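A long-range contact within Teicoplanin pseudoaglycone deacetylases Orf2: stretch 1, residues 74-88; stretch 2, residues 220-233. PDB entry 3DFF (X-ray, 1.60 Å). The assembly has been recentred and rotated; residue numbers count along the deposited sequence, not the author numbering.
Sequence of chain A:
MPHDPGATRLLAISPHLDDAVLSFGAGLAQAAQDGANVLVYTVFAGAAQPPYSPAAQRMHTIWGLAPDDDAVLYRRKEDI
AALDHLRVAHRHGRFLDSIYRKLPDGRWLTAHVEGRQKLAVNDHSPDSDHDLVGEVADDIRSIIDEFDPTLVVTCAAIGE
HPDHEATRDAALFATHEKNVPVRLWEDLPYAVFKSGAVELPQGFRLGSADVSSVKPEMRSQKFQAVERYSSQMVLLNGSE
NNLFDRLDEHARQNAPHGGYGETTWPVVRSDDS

Stretch 1, residues 74-88: YRRKEDIAALDHLRV
Stretch 2 (220-233) SQKFQAVERYSSQM

Residues 74-85 form the end of a helix that begins earlier in the chain, and residues 220-226 belong to a second helix, also entered from earlier sequence. The two run antiparallel, their N-to-C directions 167° apart, and their axes approach to 8.5 Å. The register is fixed by three CA-CA pairs: Glu78 to Tyr229 at 5.2 Å, Ala82 to Ala225 at 4.5 Å, and Leu86 to Gln221 at 6.6 Å. The pairs step by four residues in each stretch, about one helical turn, though the Tyr229 rung lies past the second helix, in the turn that follows. The contact between them buries 817 Å², both sides summed.

Of the register pairs, the backbones come closest at Ala82 and Ala225. Both CA-to-CB bonds point toward the opposing stretch, and the small methyls let the backbones close in, with Ala82 CB 4.4 Å from Ala225 CB. The Ala82 methyl fills a hollow: its CB sits among Ala225 O (3.4 Å), Arg228 CB (3.8 Å) and Tyr229 CE2 (3.4 Å). On the C-terminal side of Ala82, Leu86 (chi1 m, chi2 t) adds its own bump, its CD2 sitting among Gln221 CG (3.9 Å), Lys222 CA (4.1 Å) and Ala225 CB (3.8 Å). Ala81 CB meets the aliphatic part of Arg228, 3.6 Å from its CG.

The first helix closes with a Schellman motif: Arg87 has phi/psi 62/40, Arg87 N bonds to Asp84 O at 2.9 Å, and Val88 N bonds to Leu83 O at 2.9 Å. His85 O has no backbone partner within the stretch, and Gln221, extended with chi1 and chi2 both t, supplies one: Gln221 NE2 donates to His85 O at 3.0 Å with an N-H...O angle of 171°. The His85 side chain (chi1 t, chi2 76°) lies against the second helix. His85 NE2 donates to Gln224 OE1 at 2.7 Å, with the acceptor at the ring edge, near its plane, as an in-plane N-H requires. Over one ring face lies the Arg228 guanidinium; His85 ND1 and Arg228 NH2 are 3.3 Å apart, but the angle is too poor for a hydrogen bond. Arg228 NH1 donates to Gln224 O at 3.0 Å.

At the other end, a type I turn from Val226 to Tyr229 redirects the chain, and Tyr229 takes phi/psi -81/67. Its side chain (chi1 m, chi2 -77°) leaves CA sideways, yet its end comes nearer the first helix: Glu78 O lies over one ring face, and Tyr229 OH donates to Asp79 OD1 at 2.6 Å. Asp79, chi1 t, has a CA-to-CB bond directed away overall, but its carboxylate comes back within reach.

The Glu78 side chain (chi1 m, chi2 t) lies against the backbone of residues 228-231, with Glu78 CG 3.4 Å from Arg228 O and Glu78 OE1 3.5 Å from Tyr229 CA. Its carboxylate receives two bonds: Ser231 OG (chi1 p) to Glu78 OE1 at 2.7 Å and Ser231 N to Glu78 OE2 at 2.8 Å. Gln232 NE2 donates to Ser231 OG at 3.0 Å. Gln232 NE2 also sits over one face of the Arg75 guanidinium, 3.4 Å from Arg75 NE; both are donors, so this is packing alone.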

# COMPACT_ATOMS: atom_id res chain seq x y z
N TYR A 74 17.06 -2.50 -1.95
CA TYR A 74 16.62 -3.79 -2.49
C TYR A 74 15.14 -3.73 -2.85
O TYR A 74 14.74 -4.15 -3.94
CB TYR A 74 16.85 -4.94 -1.50
CG TYR A 74 18.24 -5.55 -1.53
CD1 TYR A 74 19.27 -5.00 -0.78
CD2 TYR A 74 18.51 -6.68 -2.30
CE1 TYR A 74 20.56 -5.53 -0.80
CE2 TYR A 74 19.81 -7.24 -2.31
CZ TYR A 74 20.82 -6.65 -1.56
OH TYR A 74 22.10 -7.18 -1.56
N ARG A 75 14.32 -3.19 -1.95
CA ARG A 75 12.88 -3.15 -2.15
C ARG A 75 12.47 -2.17 -3.24
O ARG A 75 11.49 -2.40 -3.98
CB ARG A 75 12.17 -2.85 -0.82
CG ARG A 75 12.30 -3.98 0.18
CD ARG A 75 11.35 -3.78 1.35
NE ARG A 75 9.95 -3.92 0.95
CZ ARG A 75 8.91 -3.67 1.75
NH1 ARG A 75 9.12 -3.25 2.98
NH2 ARG A 75 7.67 -3.82 1.31
N ARG A 76 13.21 -1.07 -3.36
CA ARG A 76 12.95 -0.12 -4.42
C ARG A 76 13.21 -0.78 -5.76
O ARG A 76 12.43 -0.57 -6.69
CB ARG A 76 13.84 1.11 -4.30
CG ARG A 76 13.30 2.14 -3.34
CD ARG A 76 14.24 3.35 -3.34
NE ARG A 76 13.76 4.40 -2.45
CZ ARG A 76 14.13 5.68 -2.55
NH1 ARG A 76 14.94 6.06 -3.53
NH2 ARG A 76 13.66 6.57 -1.70
N LYS A 77 14.30 -1.55 -5.86
CA LYS A 77 14.61 -2.24 -7.12
C LYS A 77 13.54 -3.27 -7.48
O LYS A 77 13.14 -3.37 -8.64
CB LYS A 77 16.00 -2.89 -7.09
CG LYS A 77 17.12 -1.86 -7.07
CD LYS A 77 18.48 -2.52 -7.09
CE LYS A 77 19.57 -1.47 -7.23
NZ LYS A 77 20.93 -2.06 -7.05
N GLU A 78 13.05 -3.99 -6.47
CA GLU A 78 11.93 -4.92 -6.69
C GLU A 78 10.70 -4.22 -7.22
O GLU A 78 10.03 -4.72 -8.14
CB GLU A 78 11.55 -5.65 -5.39
CG GLU A 78 12.55 -6.64 -4.91
CD GLU A 78 12.19 -7.24 -3.57
OE1 GLU A 78 11.22 -6.80 -2.90
OE2 GLU A 78 12.94 -8.14 -3.16
N ASP A 79 10.38 -3.06 -6.63
CA ASP A 79 9.20 -2.30 -7.00
C ASP A 79 9.30 -1.82 -8.45
O ASP A 79 8.33 -1.85 -9.20
CB ASP A 79 9.05 -1.11 -6.05
CG ASP A 79 7.76 -0.35 -6.25
OD1 ASP A 79 6.65 -0.93 -6.06
OD2 ASP A 79 7.84 0.85 -6.57
N ILE A 80 10.50 -1.39 -8.85
CA ILE A 80 10.69 -0.92 -10.22
C ILE A 80 10.51 -2.08 -11.21
O ILE A 80 9.86 -1.90 -12.24
CB ILE A 80 12.06 -0.26 -10.38
CG1 ILE A 80 12.10 1.03 -9.54
CG2 ILE A 80 12.37 0.04 -11.86
CD1 ILE A 80 13.52 1.60 -9.37
N ALA A 81 11.04 -3.25 -10.87
CA ALA A 81 10.86 -4.46 -11.69
C ALA A 81 9.37 -4.81 -11.78
O ALA A 81 8.84 -5.01 -12.88
CB ALA A 81 11.67 -5.61 -11.15
N ALA A 82 8.67 -4.82 -10.64
CA ALA A 82 7.24 -5.17 -10.61
C ALA A 82 6.42 -4.22 -11.47
O ALA A 82 5.63 -4.68 -12.32
CB ALA A 82 6.71 -5.20 -9.17
N LEU A 83 6.61 -2.92 -11.27
CA LEU A 83 5.85 -1.89 -11.99
C LEU A 83 6.26 -1.85 -13.48
O LEU A 83 5.38 -1.70 -14.35
CB LEU A 83 6.02 -0.52 -11.31
CG LEU A 83 5.46 -0.51 -9.88
CD1 LEU A 83 5.79 0.78 -9.15
CD2 LEU A 83 3.94 -0.71 -9.93
N ASP A 84 7.54 -2.02 -13.78
CA ASP A 84 8.00 -2.19 -15.18
C ASP A 84 7.26 -3.37 -15.84
O ASP A 84 6.86 -3.29 -17.00
CB ASP A 84 9.51 -2.46 -15.27
CG ASP A 84 10.36 -1.21 -15.10
OD1 ASP A 84 9.85 -0.09 -15.05
OD2 ASP A 84 11.61 -1.39 -15.03
N HIS A 85 7.05 -4.45 -15.08
CA HIS A 85 6.35 -5.62 -15.63
C HIS A 85 4.90 -5.32 -15.98
O HIS A 85 4.37 -5.86 -16.97
CB HIS A 85 6.43 -6.83 -14.70
CG HIS A 85 6.10 -8.12 -15.37
ND1 HIS A 85 6.98 -8.77 -16.22
CD2 HIS A 85 4.98 -8.88 -15.34
CE1 HIS A 85 6.42 -9.87 -16.67
NE2 HIS A 85 5.20 -9.97 -16.16
N LEU A 86 4.25 -4.47 -15.17
CA LEU A 86 2.88 -3.99 -15.42
C LEU A 86 2.84 -2.88 -16.48
O LEU A 86 1.77 -2.38 -16.85
CB LEU A 86 2.22 -3.48 -14.14
CG LEU A 86 2.06 -4.49 -13.01
CD1 LEU A 86 1.41 -3.82 -11.80
CD2 LEU A 86 1.19 -5.65 -13.48
N ARG A 87 4.04 -2.50 -16.92
CA ARG A 87 4.30 -1.44 -17.89
C ARG A 87 3.81 -0.08 -17.37
O ARG A 87 3.26 0.73 -18.11
CB ARG A 87 3.75 -1.82 -19.28
CG ARG A 87 4.14 -3.25 -19.68
CD ARG A 87 3.61 -3.62 -21.06
NE ARG A 87 4.55 -3.20 -22.10
CZ ARG A 87 5.20 -4.03 -22.92
NH1 ARG A 87 5.00 -5.34 -22.84
NH2 ARG A 87 6.03 -3.54 -23.83
N VAL A 88 4.04 0.17 -16.08
CA VAL A 88 3.62 1.44 -15.45
C VAL A 88 4.80 2.17 -14.75
O VAL A 88 5.80 1.54 -14.40
CB VAL A 88 2.43 1.26 -14.44
CG1 VAL A 88 1.24 0.56 -15.09
CG2 VAL A 88 2.88 0.49 -13.21
N SER A 220 -2.49 -12.93 -14.88
CA SER A 220 -1.17 -13.51 -15.02
C SER A 220 -0.11 -12.42 -14.82
O SER A 220 0.89 -12.63 -14.15
CB SER A 220 -1.02 -14.17 -16.40
OG SER A 220 0.25 -14.79 -16.52
N GLN A 221 -0.37 -11.25 -15.40
CA GLN A 221 0.59 -10.15 -15.37
C GLN A 221 0.75 -9.65 -13.94
O GLN A 221 1.87 -9.51 -13.45
CB GLN A 221 0.12 -9.03 -16.29
CG GLN A 221 1.16 -7.98 -16.56
CD GLN A 221 0.68 -6.94 -17.54
OE1 GLN A 221 -0.49 -6.93 -17.95
NE2 GLN A 221 1.58 -6.04 -17.94
N LYS A 222 -0.38 -9.44 -13.27
CA LYS A 222 -0.38 -9.08 -11.85
C LYS A 222 0.45 -10.07 -11.03
O LYS A 222 1.35 -9.68 -10.29
CB LYS A 222 -1.80 -9.04 -11.29
CG LYS A 222 -1.83 -8.66 -9.78
CD LYS A 222 -3.23 -8.82 -9.17
CE LYS A 222 -3.19 -8.58 -7.66
NZ LYS A 222 -4.54 -8.32 -7.06
N PHE A 223 0.12 -11.36 -11.12
CA PHE A 223 0.80 -12.37 -10.32
C PHE A 223 2.30 -12.46 -10.63
O PHE A 223 3.10 -12.63 -9.72
CB PHE A 223 0.11 -13.75 -10.46
CG PHE A 223 -1.24 -13.84 -9.75
CD1 PHE A 223 -1.85 -12.73 -9.18
CD2 PHE A 223 -1.90 -15.07 -9.68
CE1 PHE A 223 -3.11 -12.82 -8.54
CE2 PHE A 223 -3.14 -15.18 -9.05
CZ PHE A 223 -3.75 -14.07 -8.48
N GLN A 224 2.67 -12.34 -11.91
CA GLN A 224 4.09 -12.29 -12.29
C GLN A 224 4.75 -11.06 -11.65
O GLN A 224 5.88 -11.15 -11.18
CB GLN A 224 4.25 -12.23 -13.81
CG GLN A 224 3.98 -13.55 -14.51
CD GLN A 224 3.69 -13.40 -15.99
OE1 GLN A 224 3.92 -12.35 -16.59
NE2 GLN A 224 3.18 -14.47 -16.60
N ALA A 225 4.04 -9.94 -11.62
CA ALA A 225 4.57 -8.71 -11.01
C ALA A 225 4.77 -8.88 -9.51
O ALA A 225 5.82 -8.51 -8.97
CB ALA A 225 3.67 -7.53 -11.31
N VAL A 226 3.78 -9.45 -8.82
CA VAL A 226 3.94 -9.78 -7.41
C VAL A 226 5.23 -10.57 -7.18
O VAL A 226 5.98 -10.31 -6.23
CB VAL A 226 2.70 -10.54 -6.86
CG1 VAL A 226 2.96 -11.07 -5.46
CG2 VAL A 226 1.48 -9.65 -6.89
N GLU A 227 5.54 -11.51 -8.07
CA GLU A 227 6.74 -12.32 -7.89
C GLU A 227 8.05 -11.54 -7.92
O GLU A 227 9.08 -12.06 -7.50
CB GLU A 227 6.77 -13.46 -8.92
CG GLU A 227 5.65 -14.44 -8.69
CD GLU A 227 5.66 -15.59 -9.66
OE1 GLU A 227 5.74 -15.35 -10.89
OE2 GLU A 227 5.57 -16.74 -9.20
N ARG A 228 8.02 -10.31 -8.44
CA ARG A 228 9.22 -9.49 -8.51
C ARG A 228 9.60 -9.05 -7.10
O ARG A 228 10.76 -8.74 -6.85
CB ARG A 228 9.02 -8.27 -9.41
CG ARG A 228 9.51 -8.47 -10.83
CD ARG A 228 8.67 -9.48 -11.57
NE ARG A 228 9.12 -9.65 -12.96
CZ ARG A 228 8.83 -10.72 -13.69
NH1 ARG A 228 8.10 -11.71 -13.17
NH2 ARG A 228 9.29 -10.82 -14.94
N TYR A 229 8.62 -9.03 -6.19
CA TYR A 229 8.91 -8.67 -4.79
C TYR A 229 9.49 -9.85 -4.04
O TYR A 229 8.86 -10.38 -3.11
CB TYR A 229 7.68 -8.10 -4.07
CG TYR A 229 7.17 -6.82 -4.68
CD1 TYR A 229 7.81 -5.59 -4.45
CD2 TYR A 229 6.02 -6.82 -5.47
CE1 TYR A 229 7.30 -4.40 -4.98
CE2 TYR A 229 5.53 -5.65 -6.03
CZ TYR A 229 6.18 -4.43 -5.79
OH TYR A 229 5.66 -3.30 -6.35
N SER A 230 10.69 -10.26 -4.44
CA SER A 230 11.29 -11.50 -3.91
C SER A 230 11.36 -11.46 -2.40
O SER A 230 11.11 -12.47 -1.74
CB SER A 230 12.71 -11.69 -4.45
OG SER A 230 12.71 -11.62 -5.85
N SER A 231 11.68 -10.30 -1.84
CA SER A 231 11.87 -10.18 -0.39
C SER A 231 10.61 -10.51 0.41
O SER A 231 10.69 -10.90 1.57
CB SER A 231 12.32 -8.75 -0.04
OG SER A 231 11.34 -7.82 -0.44
N GLN A 232 9.45 -10.35 -0.22
CA GLN A 232 8.17 -10.51 0.44
C GLN A 232 7.54 -11.87 0.23
O GLN A 232 6.56 -12.20 0.88
CB GLN A 232 7.21 -9.43 -0.05
CG GLN A 232 7.76 -8.02 0.08
CD GLN A 232 8.13 -7.66 1.51
OE1 GLN A 232 7.29 -7.76 2.43
NE2 GLN A 232 9.37 -7.22 1.71
N MSE A 233 8.10 -12.67 -0.67
CA MSE A 233 7.45 -13.94 -1.02
C MSE A 233 7.23 -14.89 0.16
O MSE A 233 6.11 -15.39 0.35
CB MSE A 233 8.15 -14.62 -2.20
CG MSE A 233 7.79 -14.03 -3.58
SE MSE A 233 5.88 -13.56 -3.85
CE MSE A 233 6.03 -11.64 -3.47